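Long-range contacts in protein stn1 (Schizosaccharomyces pombe, PDB 3KF6), which binds single-stranded telomeric DNA and pairs with Ten1 in an Rpa2-Rpa3-like complex, and is required for telomere maintenance: residues M21-V26 against L68-C73; Q51-I56 against G100-V105; R79-I84 against E117-S122; F88-R93 against Q121-L126. One frame throughout, in Å; residues are numbered along the deposited sequence.

Interaction 1: residues M21-V26 against L68-C73; sequences MFISDV and LTVDDC
Ile23 and Asp72 run alongside each other with their side chains pointing opposite ways, which brings a carboxylate up to the first turn of a short helix. The acid's OD2 takes the backbone N-H of Ile23, with N to OD2 at 2.7 Å and a nearly straight N-H...O angle of 171°. The donor arrives on the syn side, 23° out of the carboxylate plane, while the other oxygen of Asp72, OD1, is bonded to Ser74. Phe22 crosses the acid at about a right angle, the two planes 65° apart, so that OD2 lies at the ring edge, 3.6 Å from Phe22 CD2. A water lies within hydrogen-bonding distance of Asp72 OD2 (2.9 Å) and of Met21 O (2.8 Å), and probably links them; Met21 O also accepts from Arg139. Past the carboxylate, the branch of Ile23 that ends in CD1 reaches strand 68-71, where CD1 sits 3.3 Å from Val70 O and 4.3 Å from Val70 CG1. One residue before Asp72, Asp71 OD1 accepts the backbone N of Cys73 in an Asx turn, and both its carboxylate oxygens bond to the neighbouring Ten1 chain. A buried aspartate holding an N-H in the first turn of helix 23-26, with Phe22 as N-cap residue, thus ties the segment before the barrel to a strand of the OB fold.

Interaction 2: residues Q51-I56 against G100-V105; sequences QIVGYI and GNVVCV
Ile52 and Val105 form a hydrogen-bonded antiparallel pair whose side chains lie side by side and point the same way, Ile52 CD1 resting 4.0 Å from Val105 CB. They belong to the buried, close-packed side of the contact, where Ile56 also meets Val103 at about a right angle, with Ile56 CD1 to Val103 CG1 at 4.0 Å, and Leu118 closes over Ile52 and Val105. Between them Gly54 brings no side chain, and its N and O both bond to Val103. The opposite face bears Val53 and Tyr55 and includes the partly exposed Val102 and Cys104. There Val53 CG2 touches Cys104 SG at 3.9 Å. Gln51 stretches past the same sulfur: chi1 of -175° sets CG beside it, and the extended chain beyond carries NE2 to 3.5 Å from Cys104 SG, while OE1 is bonded to Arg139. An alanine in place of Gln51 would probably leave Arg139 without that acceptor and open a gap beside the sulfur of Cys104. At the far end Gly100 N reaches Ile56 O at 2.8 Å, and the backbone angles of Gly100 themselves call for glycine. Six backbone bonds, two of them from the loop residues Gly100 and Asn101, set the register of these OB-fold strands, leaving one face apolar toward the barrel interior and the other packed against helix 130-153 through Val53 and Val102, with polar bonds at the ends: Gln51 to Arg139 and Asn101 to Arg84 of Ten1.

Interaction 3: residues R79-I84 against E117-S122; sequences RVVFII and ELIAQS
Val80 and Leu118 face each other in the buried apolar centre, Val80 CG2 lying 4.3 Å from Leu118 CD2, and the other branch of the valine, CG1, packs on Ala120 CB at 3.9 Å. Ala120 also sets its methyl over one face of the Phe82 ring, a CH-pi contact with CB 3.8 Å from the ring centroid, 23° off the normal and offset toward the rim. On the other face of the sheet, Val81 and Ile119 lie side by side and point the same way, Ile119 CD1 pressing to 3.7 Å from Val81 CB. The isoleucine carries CG1 beside its backbone N (chi1 -54°), which leaves its other branch, CG2, to meet Ile83 CD1 at 3.9 Å. A serine in place of Ile119 would probably leave Val81 and Ile83 without the apolar groups that fill the space beside them on this face.

The backbones pair in parallel, three hydrogen bonds linking Arg79, Leu118, Val81 and Ala120 in turn; the shortest, from Val81 N to Leu118 O, is 2.7 Å. Toward the polar edge, the side chain of Glu117 crosses that of Val81 obliquely, with Glu117 CD 3.8 Å from Val81 CG2, while OE2 makes a weak hydrogen bond to Asn110. Where the strands part, a water accepts from Ile83 N and donates to Ala120 O. Strand 77-83 pairs with 65-71 along its other edge, and 117-120 with 102-110, so this parallel junction closes the curled sheet of the OB barrel. Helix 88-94 packs on Phe82, whose ring also meets Phe123 edge-to-face, just beyond the corner the chain turns at Gln121.

Interaction 4: residues F88-R93 against Q121-L126; sequences FSMSKR and QSFEEL
Gln121 meets Met90 through its backbone alone: the carbonyl O lies 3.5 Å from the sulfur, SD, where the chain turns its corner in a classic beta bulge, Gln121 and Ser122 both facing Phe106. Ser122 follows with its CA 3.4 Å from the same sulfur. Phe123 then carries most of the contact. Met90, with CG anti to the backbone N (chi1 177°), brings that carbon to the edge of the ring, 3.7 Å from Phe123 CD1. Over one face the guanidinium of Arg93 lies flat, planes 10° apart and centres 4.3 Å apart, an off-centre cation-pi stack in which NH2 stands above the rim. The same NH2 donates to Phe123 O at 2.8 Å, the oxygen lying in the guanidinium plane while the donor stands above the carbonyl plane. One arginine thus grips both the ring and the backbone of a single residue, and a water links its NH1 to Phe123 N. Glu124 offers its CA at the guanidinium edge, and beyond it a second water links Arg93 NH2 to Glu125 N. Helix 88-94 runs at 35° to strand 122-126, which pairs with strand 102-110, and Met90 reaches on to Phe82 of strand 77-83.

Overall arrangement
The four contacts grade from core to surface within one OB fold. Interactions 1 and 2 are buried and lie on the adjacent strands 65-71 and 49-62; the first relies on a carboxylate and a water at a helix start, the second on a backbone ladder. Both also reach the Ten1 chain, which touches neither interaction 3 nor interaction 4. Those two are partly buried and share Gln121 and Ser122. Interaction 3 is largely apolar and joins interaction 2 in the barrel interior through Val105, Val80 and Leu118. Interaction 4, its centre about 14 Å from that of the chain, turns to arginine stacking and bridging waters.

Interaction 1: residues M21-V26 against L68-C73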
loop_
_atom_site.group_PDB
_atom_site.type_symbol
_atom_site.label_atom_id
_atom_site.label_comp_id
_atom_site.label_asym_id
_atom_site.label_seq_id
_atom_site.Cartn_x
_atom_site.Cartn_y
_atom_site.Cartn_z
ATOM N N MET A 21 5.369 10.722 1.067
ATOM C CA MET A 21 6.139 9.999 0.057
ATOM C C MET A 21 5.683 8.576 -0.233
ATOM O O MET A 21 4.996 7.951 0.574
ATOM C CB MET A 21 7.605 9.916 0.495
ATOM C CG MET A 21 8.313 11.247 0.664
ATOM S SD MET A 21 10.030 11.003 1.232
ATOM C CE MET A 21 10.763 10.249 -0.215
ATOM N N PHE A 22 6.087 8.075 -1.398
ATOM C CA PHE A 22 5.821 6.696 -1.783
ATOM C C PHE A 22 6.999 5.916 -1.215
ATOM O O PHE A 22 8.123 6.422 -1.171
ATOM C CB PHE A 22 5.789 6.542 -3.305
ATOM C CG PHE A 22 4.507 7.000 -3.927
ATOM C CD1 PHE A 22 4.499 8.026 -4.868
ATOM C CD2 PHE A 22 3.298 6.403 -3.573
ATOM C CE1 PHE A 22 3.301 8.452 -5.450
ATOM C CE2 PHE A 22 2.096 6.822 -4.152
ATOM C CZ PHE A 22 2.101 7.848 -5.091
ATOM N N ILE A 23 6.746 4.684 -0.796
ATOM C CA ILE A 23 7.782 3.860 -0.197
ATOM C C ILE A 23 8.989 3.617 -1.096
ATOM O O ILE A 23 10.121 3.618 -0.618
ATOM C CB ILE A 23 7.162 2.538 0.310
ATOM C CG1 ILE A 23 6.253 2.862 1.501
ATOM C CG2 ILE A 23 8.248 1.532 0.700
ATOM C CD1 ILE A 23 5.376 1.706 1.965
ATOM N N SER A 24 8.763 3.429 -2.392
ATOM C CA SER A 24 9.882 3.206 -3.300
ATOM C C SER A 24 10.839 4.404 -3.260
ATOM O O SER A 24 12.050 4.235 -3.380
ATOM C CB SER A 24 9.380 2.986 -4.726
ATOM O OG SER A 24 8.682 4.119 -5.199
ATOM N N ASP A 25 10.300 5.607 -3.083
ATOM C CA ASP A 25 11.140 6.802 -3.029
ATOM C C ASP A 25 11.848 6.916 -1.685
ATOM O O ASP A 25 12.960 7.451 -1.596
ATOM C CB ASP A 25 10.310 8.064 -3.307
ATOM C CG ASP A 25 9.862 8.149 -4.758
ATOM O OD1 ASP A 25 10.682 7.821 -5.644
ATOM O OD2 ASP A 25 8.705 8.548 -5.016
ATOM N N VAL A 26 11.209 6.415 -0.633
ATOM C CA VAL A 26 11.826 6.445 0.690
ATOM C C VAL A 26 13.119 5.626 0.613
ATOM O O VAL A 26 14.155 6.033 1.144
ATOM C CB VAL A 26 10.872 5.856 1.761
ATOM C CG1 VAL A 26 11.580 5.755 3.108
ATOM C CG2 VAL A 26 9.650 6.745 1.899
ATOM N N LEU A 68 5.507 -3.118 11.703
ATOM C CA LEU A 68 4.477 -3.330 10.700
ATOM C C LEU A 68 5.102 -3.151 9.320
ATOM O O LEU A 68 5.725 -2.126 9.048
ATOM C CB LEU A 68 3.343 -2.309 10.859
ATOM C CG LEU A 68 2.422 -2.387 12.076
ATOM C CD1 LEU A 68 1.348 -1.319 11.965
ATOM C CD2 LEU A 68 1.794 -3.760 12.156
ATOM N N THR A 69 4.955 -4.150 8.457
ATOM C CA THR A 69 5.481 -4.026 7.106
ATOM C C THR A 69 4.315 -3.468 6.295
ATOM O O THR A 69 3.229 -4.054 6.277
ATOM C CB THR A 69 5.918 -5.384 6.528
ATOM O OG1 THR A 69 7.002 -5.906 7.310
ATOM C CG2 THR A 69 6.395 -5.217 5.089
ATOM N N VAL A 70 4.543 -2.335 5.635
ATOM C CA VAL A 70 3.494 -1.667 4.864
ATOM C C VAL A 70 3.801 -1.648 3.374
ATOM O O VAL A 70 4.944 -1.437 2.971
ATOM C CB VAL A 70 3.311 -0.219 5.373
ATOM C CG1 VAL A 70 2.208 0.494 4.588
ATOM C CG2 VAL A 70 2.971 -0.243 6.868
ATOM N N ASP A 71 2.765 -1.863 2.564
ATOM C CA ASP A 71 2.901 -1.877 1.112
ATOM C C ASP A 71 1.993 -0.818 0.499
ATOM O O ASP A 71 0.792 -0.823 0.747
ATOM C CB ASP A 71 2.504 -3.258 0.573
ATOM C CG ASP A 71 2.688 -3.382 -0.930
ATOM O OD1 ASP A 71 3.366 -2.517 -1.518
ATOM O OD2 ASP A 71 2.171 -4.357 -1.522
ATOM N N ASP A 72 2.561 0.095 -0.284
ATOM C CA ASP A 72 1.746 1.108 -0.952
ATOM C C ASP A 72 1.725 0.865 -2.469
ATOM O O ASP A 72 1.330 1.738 -3.243
ATOM C CB ASP A 72 2.259 2.519 -0.634
ATOM C CG ASP A 72 3.640 2.778 -1.184
ATOM O OD1 ASP A 72 4.241 1.837 -1.742
ATOM O OD2 ASP A 72 4.128 3.927 -1.051
ATOM N N CYS A 73 2.145 -0.337 -2.867
ATOM C CA CYS A 73 2.182 -0.768 -4.268
ATOM C C CYS A 73 3.186 -0.010 -5.120
ATOM O O CYS A 73 3.126 -0.069 -6.348
ATOM C CB CYS A 73 0.795 -0.647 -4.913
ATOM S SG CYS A 73 -0.491 -1.613 -4.087
HETATM O O HOH W 1 3.194 5.855 0.850
#

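Interaction 2: residues Q51-I56 against G100-V105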
loop_
_atom_site.group_PDB
_atom_site.type_symbol
_atom_site.label_atom_id
_atom_site.label_comp_id
_atom_site.label_asym_id
_atom_site.label_seq_id
_atom_site.Cartn_x
_atom_site.Cartn_y
_atom_site.Cartn_z
ATOM N N GLN A 51 5.724 10.848 5.760
ATOM C CA GLN A 51 4.412 10.244 5.962
ATOM C C GLN A 51 4.198 9.232 4.837
ATOM O O GLN A 51 4.462 9.530 3.669
ATOM C CB GLN A 51 3.309 11.302 5.893
ATOM C CG GLN A 51 1.917 10.765 6.221
ATOM C CD GLN A 51 0.810 11.681 5.726
ATOM O OE1 GLN A 51 0.603 11.825 4.522
ATOM N NE2 GLN A 51 0.096 12.310 6.655
ATOM N N ILE A 52 3.736 8.037 5.189
ATOM C CA ILE A 52 3.461 7.012 4.192
ATOM C C ILE A 52 2.061 6.455 4.423
ATOM O O ILE A 52 1.513 6.559 5.527
ATOM C CB ILE A 52 4.515 5.858 4.220
ATOM C CG1 ILE A 52 4.536 5.154 5.582
ATOM C CG2 ILE A 52 5.897 6.414 3.914
ATOM C CD1 ILE A 52 3.589 3.993 5.681
ATOM N N VAL A 53 1.474 5.894 3.370
ATOM C CA VAL A 53 0.134 5.328 3.455
ATOM C C VAL A 53 0.081 4.027 2.669
ATOM O O VAL A 53 0.454 3.993 1.494
ATOM C CB VAL A 53 -0.930 6.284 2.856
ATOM C CG1 VAL A 53 -2.288 5.597 2.851
ATOM C CG2 VAL A 53 -1.001 7.577 3.658
ATOM N N GLY A 54 -0.394 2.963 3.306
ATOM C CA GLY A 54 -0.469 1.684 2.619
ATOM C C GLY A 54 -1.135 0.635 3.481
ATOM O O GLY A 54 -1.537 0.930 4.606
ATOM N N TYR A 55 -1.268 -0.584 2.970
ATOM C CA TYR A 55 -1.906 -1.636 3.759
ATOM C C TYR A 55 -0.847 -2.461 4.483
ATOM O O TYR A 55 0.306 -2.522 4.056
ATOM C CB TYR A 55 -2.783 -2.547 2.875
ATOM C CG TYR A 55 -2.027 -3.456 1.926
ATOM C CD1 TYR A 55 -1.702 -3.035 0.633
ATOM C CD2 TYR A 55 -1.605 -4.722 2.334
ATOM C CE1 TYR A 55 -0.962 -3.858 -0.232
ATOM C CE2 TYR A 55 -0.867 -5.551 1.479
ATOM C CZ TYR A 55 -0.548 -5.108 0.204
ATOM O OH TYR A 55 0.227 -5.903 -0.614
ATOM N N ILE A 56 -1.245 -3.081 5.589
ATOM C CA ILE A 56 -0.331 -3.886 6.389
ATOM C C ILE A 56 -0.132 -5.261 5.778
ATOM O O ILE A 56 -1.079 -6.039 5.646
ATOM C CB ILE A 56 -0.860 -4.036 7.827
ATOM C CG1 ILE A 56 -0.900 -2.666 8.502
ATOM C CG2 ILE A 56 0.039 -4.988 8.625
ATOM C CD1 ILE A 56 -1.620 -2.668 9.828
ATOM N N GLY A 100 -3.893 -6.231 5.958
ATOM C CA GLY A 100 -4.947 -5.771 5.073
ATOM C C GLY A 100 -5.458 -4.406 5.499
ATOM O O GLY A 100 -6.012 -3.664 4.690
ATOM N N ASN A 101 -5.293 -4.063 6.774
ATOM C CA ASN A 101 -5.736 -2.753 7.241
ATOM C C ASN A 101 -4.855 -1.695 6.591
ATOM O O ASN A 101 -3.665 -1.930 6.357
ATOM C CB ASN A 101 -5.601 -2.628 8.761
ATOM C CG ASN A 101 -6.588 -3.489 9.512
ATOM O OD1 ASN A 101 -7.461 -4.119 8.922
ATOM N ND2 ASN A 101 -6.455 -3.512 10.838
ATOM N N VAL A 102 -5.435 -0.539 6.295
ATOM C CA VAL A 102 -4.687 0.556 5.689
ATOM C C VAL A 102 -4.331 1.553 6.778
ATOM O O VAL A 102 -5.178 1.911 7.596
ATOM C CB VAL A 102 -5.519 1.261 4.587
ATOM C CG1 VAL A 102 -4.743 2.450 3.999
ATOM C CG2 VAL A 102 -5.849 0.266 3.492
ATOM N N VAL A 103 -3.073 1.980 6.803
ATOM C CA VAL A 103 -2.621 2.940 7.800
ATOM C C VAL A 103 -1.890 4.117 7.181
ATOM O O VAL A 103 -1.289 4.001 6.102
ATOM C CB VAL A 103 -1.654 2.300 8.843
ATOM C CG1 VAL A 103 -2.380 1.233 9.659
ATOM C CG2 VAL A 103 -0.428 1.711 8.138
ATOM N N CYS A 104 -1.971 5.252 7.870
ATOM C CA CYS A 104 -1.276 6.476 7.494
ATOM C C CYS A 104 -0.289 6.649 8.650
ATOM O O CYS A 104 -0.696 6.821 9.800
ATOM C CB CYS A 104 -2.234 7.668 7.450
ATOM S SG CYS A 104 -1.378 9.230 7.187
ATOM N N VAL A 105 1.001 6.579 8.345
ATOM C CA VAL A 105 2.032 6.681 9.372
ATOM C C VAL A 105 2.942 7.886 9.201
ATOM O O VAL A 105 3.420 8.164 8.102
ATOM C CB VAL A 105 2.933 5.427 9.363
ATOM C CG1 VAL A 105 3.996 5.540 10.455
ATOM C CG2 VAL A 105 2.087 4.173 9.546
#

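Interaction 3: residues R79-I84 against E117-S122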
loop_
_atom_site.group_PDB
_atom_site.type_symbol
_atom_site.label_atom_id
_atom_site.label_comp_id
_atom_site.label_asym_id
_atom_site.label_seq_id
_atom_site.Cartn_x
_atom_site.Cartn_y
_atom_site.Cartn_z
ATOM N N ARG A 79 9.393 -1.229 6.480
ATOM C CA ARG A 79 9.240 -1.687 7.851
ATOM C C ARG A 79 8.996 -0.445 8.700
ATOM O O ARG A 79 9.791 0.497 8.670
ATOM C CB ARG A 79 10.508 -2.405 8.324
ATOM C CG ARG A 79 10.562 -3.885 7.977
ATOM C CD ARG A 79 11.906 -4.475 8.409
ATOM N NE ARG A 79 11.906 -5.936 8.457
ATOM C CZ ARG A 79 11.377 -6.659 9.442
ATOM N NH1 ARG A 79 10.796 -6.065 10.476
ATOM N NH2 ARG A 79 11.439 -7.983 9.397
ATOM N N VAL A 80 7.887 -0.442 9.432
ATOM C CA VAL A 80 7.517 0.676 10.297
ATOM C C VAL A 80 7.679 0.212 11.740
ATOM O O VAL A 80 6.995 -0.706 12.189
ATOM C CB VAL A 80 6.054 1.105 10.040
ATOM C CG1 VAL A 80 5.654 2.240 10.986
ATOM C CG2 VAL A 80 5.906 1.542 8.594
ATOM N N VAL A 81 8.590 0.865 12.456
ATOM C CA VAL A 81 8.910 0.506 13.830
ATOM C C VAL A 81 8.207 1.306 14.918
ATOM O O VAL A 81 8.221 2.538 14.911
ATOM C CB VAL A 81 10.427 0.632 14.060
ATOM C CG1 VAL A 81 10.782 0.199 15.468
ATOM C CG2 VAL A 81 11.171 -0.187 13.028
ATOM N N PHE A 82 7.605 0.584 15.855
ATOM C CA PHE A 82 6.927 1.185 17.000
ATOM C C PHE A 82 7.704 0.826 18.265
ATOM O O PHE A 82 7.619 -0.305 18.745
ATOM C CB PHE A 82 5.497 0.660 17.125
ATOM C CG PHE A 82 4.593 1.114 16.023
ATOM C CD1 PHE A 82 4.568 0.444 14.807
ATOM C CD2 PHE A 82 3.797 2.248 16.187
ATOM C CE1 PHE A 82 3.766 0.898 13.762
ATOM C CE2 PHE A 82 2.993 2.708 15.152
ATOM C CZ PHE A 82 2.978 2.030 13.936
ATOM N N ILE A 83 8.471 1.777 18.789
ATOM C CA ILE A 83 9.242 1.539 20.014
ATOM C C ILE A 83 8.258 1.585 21.177
ATOM O O ILE A 83 7.807 2.656 21.587
ATOM C CB ILE A 83 10.326 2.610 20.208
ATOM C CG1 ILE A 83 11.264 2.615 19.002
ATOM C CG2 ILE A 83 11.124 2.321 21.488
ATOM C CD1 ILE A 83 12.220 3.782 18.973
ATOM N N ILE A 84 7.929 0.404 21.688
ATOM C CA ILE A 84 6.970 0.237 22.771
ATOM C C ILE A 84 7.026 1.258 23.905
ATOM O O ILE A 84 6.037 1.940 24.176
ATOM C CB ILE A 84 7.086 -1.178 23.379
ATOM C CG1 ILE A 84 6.937 -2.225 22.271
ATOM C CG2 ILE A 84 6.011 -1.382 24.436
ATOM C CD1 ILE A 84 7.075 -3.656 22.745
ATOM N N GLU A 117 14.295 2.213 7.479
ATOM C CA GLU A 117 13.048 1.871 8.150
ATOM C C GLU A 117 12.437 3.162 8.659
ATOM O O GLU A 117 13.091 4.201 8.672
ATOM C CB GLU A 117 13.297 0.903 9.312
ATOM C CG GLU A 117 14.447 1.299 10.221
ATOM C CD GLU A 117 14.579 0.387 11.428
ATOM O OE1 GLU A 117 14.482 -0.848 11.262
ATOM O OE2 GLU A 117 14.786 0.909 12.545
ATOM N N LEU A 118 11.175 3.106 9.060
ATOM C CA LEU A 118 10.504 4.296 9.549
ATOM C C LEU A 118 10.149 4.129 11.019
ATOM O O LEU A 118 9.472 3.171 11.388
ATOM C CB LEU A 118 9.230 4.537 8.726
ATOM C CG LEU A 118 8.377 5.761 9.062
ATOM C CD1 LEU A 118 9.129 7.028 8.707
ATOM C CD2 LEU A 118 7.065 5.685 8.276
ATOM N N ILE A 119 10.623 5.047 11.858
ATOM C CA ILE A 119 10.302 4.988 13.278
ATOM C C ILE A 119 9.044 5.827 13.427
ATOM O O ILE A 119 9.071 7.045 13.251
ATOM C CB ILE A 119 11.423 5.592 14.150
ATOM C CG1 ILE A 119 12.769 4.932 13.823
ATOM C CG2 ILE A 119 11.061 5.434 15.629
ATOM C CD1 ILE A 119 12.811 3.430 14.025
ATOM N N ALA A 120 7.937 5.167 13.743
ATOM C CA ALA A 120 6.652 5.843 13.866
ATOM C C ALA A 120 6.530 6.803 15.040
ATOM O O ALA A 120 6.952 6.493 16.153
ATOM C CB ALA A 120 5.532 4.807 13.941
ATOM N N GLN A 121 5.946 7.967 14.774
ATOM C CA GLN A 121 5.707 8.965 15.809
ATOM C C GLN A 121 4.207 8.969 16.072
ATOM O O GLN A 121 3.754 9.213 17.190
ATOM C CB GLN A 121 6.165 10.353 15.362
ATOM C CG GLN A 121 5.811 11.434 16.376
ATOM C CD GLN A 121 6.449 12.771 16.070
ATOM O OE1 GLN A 121 7.651 12.955 16.259
ATOM N NE2 GLN A 121 5.646 13.712 15.585
ATOM N N SER A 122 3.437 8.686 15.026
ATOM C CA SER A 122 1.988 8.618 15.138
ATOM C C SER A 122 1.418 7.945 13.903
ATOM O O SER A 122 2.058 7.917 12.851
ATOM C CB SER A 122 1.380 10.020 15.277
ATOM O OG SER A 122 1.491 10.762 14.077
HETATM O O HOH W 2 8.059 4.455 17.702
#

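Interaction 4: residues F88-R93 against Q121-L126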
loop_
_atom_site.group_PDB
_atom_site.type_symbol
_atom_site.label_atom_id
_atom_site.label_comp_id
_atom_site.label_asym_id
_atom_site.label_seq_id
_atom_site.Cartn_x
_atom_site.Cartn_y
_atom_site.Cartn_z
ATOM N N PHE A 88 3.457 3.524 24.718
ATOM C CA PHE A 88 2.745 2.275 24.958
ATOM C C PHE A 88 1.379 2.256 24.278
ATOM O O PHE A 88 0.984 1.250 23.688
ATOM C CB PHE A 88 2.562 2.048 26.460
ATOM C CG PHE A 88 2.094 0.663 26.807
ATOM C CD1 PHE A 88 2.957 -0.422 26.696
ATOM C CD2 PHE A 88 0.787 0.437 27.228
ATOM C CE1 PHE A 88 2.528 -1.712 26.998
ATOM C CE2 PHE A 88 0.347 -0.849 27.533
ATOM C CZ PHE A 88 1.219 -1.926 27.417
ATOM N N SER A 89 0.666 3.373 24.367
ATOM C CA SER A 89 -0.658 3.500 23.770
ATOM C C SER A 89 -0.648 3.223 22.270
ATOM O O SER A 89 -1.348 2.329 21.789
ATOM C CB SER A 89 -1.208 4.905 24.025
ATOM O OG SER A 89 -2.493 5.069 23.449
ATOM N N MET A 90 0.141 3.997 21.531
ATOM C CA MET A 90 0.220 3.827 20.085
ATOM C C MET A 90 0.705 2.435 19.707
ATOM O O MET A 90 0.215 1.841 18.744
ATOM C CB MET A 90 1.147 4.880 19.467
ATOM C CG MET A 90 1.336 4.720 17.959
ATOM S SD MET A 90 2.346 6.015 17.226
ATOM C CE MET A 90 3.960 5.673 17.982
ATOM N N SER A 91 1.666 1.916 20.461
ATOM C CA SER A 91 2.208 0.592 20.185
ATOM C C SER A 91 1.122 -0.467 20.320
ATOM O O SER A 91 1.070 -1.424 19.542
ATOM C CB SER A 91 3.361 0.280 21.140
ATOM O OG SER A 91 4.435 1.186 20.950
ATOM N N LYS A 92 0.252 -0.296 21.308
ATOM C CA LYS A 92 -0.829 -1.245 21.521
ATOM C C LYS A 92 -1.794 -1.212 20.339
ATOM O O LYS A 92 -2.225 -2.254 19.850
ATOM C CB LYS A 92 -1.576 -0.916 22.813
ATOM C CG LYS A 92 -2.652 -1.925 23.153
ATOM C CD LYS A 92 -3.267 -1.643 24.505
ATOM C CE LYS A 92 -4.253 -2.727 24.880
ATOM N NZ LYS A 92 -4.747 -2.534 26.264
ATOM N N ARG A 93 -2.132 -0.009 19.887
ATOM C CA ARG A 93 -3.033 0.150 18.754
ATOM C C ARG A 93 -2.414 -0.479 17.509
ATOM O O ARG A 93 -3.118 -1.024 16.660
ATOM C CB ARG A 93 -3.292 1.632 18.489
ATOM C CG ARG A 93 -4.056 2.353 19.583
ATOM C CD ARG A 93 -3.958 3.848 19.365
ATOM N NE ARG A 93 -4.289 4.206 17.990
ATOM C CZ ARG A 93 -3.608 5.089 17.267
ATOM N NH1 ARG A 93 -2.555 5.706 17.788
ATOM N NH2 ARG A 93 -3.978 5.349 16.022
ATOM N N GLN A 121 5.946 7.967 14.774
ATOM C CA GLN A 121 5.707 8.965 15.809
ATOM C C GLN A 121 4.207 8.969 16.072
ATOM O O GLN A 121 3.754 9.213 17.190
ATOM C CB GLN A 121 6.165 10.353 15.362
ATOM C CG GLN A 121 5.811 11.434 16.376
ATOM C CD GLN A 121 6.449 12.771 16.070
ATOM O OE1 GLN A 121 7.651 12.955 16.259
ATOM N NE2 GLN A 121 5.646 13.712 15.585
ATOM N N SER A 122 3.437 8.686 15.026
ATOM C CA SER A 122 1.988 8.618 15.138
ATOM C C SER A 122 1.418 7.945 13.903
ATOM O O SER A 122 2.058 7.917 12.851
ATOM C CB SER A 122 1.380 10.020 15.277
ATOM O OG SER A 122 1.491 10.762 14.077
ATOM N N PHE A 123 0.230 7.372 14.044
ATOM C CA PHE A 123 -0.425 6.735 12.913
ATOM C C PHE A 123 -1.920 6.671 13.145
ATOM O O PHE A 123 -2.404 6.817 14.271
ATOM C CB PHE A 123 0.116 5.317 12.667
ATOM C CG PHE A 123 -0.609 4.235 13.433
ATOM C CD1 PHE A 123 -0.343 4.013 14.782
ATOM C CD2 PHE A 123 -1.552 3.431 12.796
ATOM C CE1 PHE A 123 -1.004 3.002 15.485
ATOM C CE2 PHE A 123 -2.221 2.417 13.489
ATOM C CZ PHE A 123 -1.944 2.202 14.839
ATOM N N GLU A 124 -2.654 6.459 12.066
ATOM C CA GLU A 124 -4.091 6.350 12.161
ATOM C C GLU A 124 -4.513 5.322 11.140
ATOM O O GLU A 124 -3.923 5.234 10.063
ATOM C CB GLU A 124 -4.755 7.692 11.849
ATOM C CG GLU A 124 -4.552 8.169 10.423
ATOM C CD GLU A 124 -5.284 9.467 10.129
ATOM O OE1 GLU A 124 -6.508 9.528 10.372
ATOM O OE2 GLU A 124 -4.635 10.422 9.647
ATOM N N GLU A 125 -5.509 4.521 11.485
ATOM C CA GLU A 125 -6.006 3.541 10.540
ATOM C C GLU A 125 -6.951 4.289 9.611
ATOM O O GLU A 125 -7.735 5.131 10.059
ATOM C CB GLU A 125 -6.756 2.417 11.258
ATOM C CG GLU A 125 -7.513 1.514 10.301
ATOM C CD GLU A 125 -8.249 0.391 10.988
ATOM O OE1 GLU A 125 -8.712 0.589 12.133
ATOM O OE2 GLU A 125 -8.382 -0.686 10.371
ATOM N N LEU A 126 -6.859 4.010 8.315
ATOM C CA LEU A 126 -7.730 4.657 7.338
ATOM C C LEU A 126 -8.781 3.635 6.938
ATOM O O LEU A 126 -8.467 2.633 6.296
ATOM C CB LEU A 126 -6.932 5.104 6.108
ATOM C CG LEU A 126 -5.785 6.085 6.381
ATOM C CD1 LEU A 126 -5.081 6.430 5.067
ATOM C CD2 LEU A 126 -6.314 7.342 7.051
HETATM O O HOH W 3 -0.830 7.866 16.798
HETATM O O HOH W 4 -6.352 4.444 14.378
#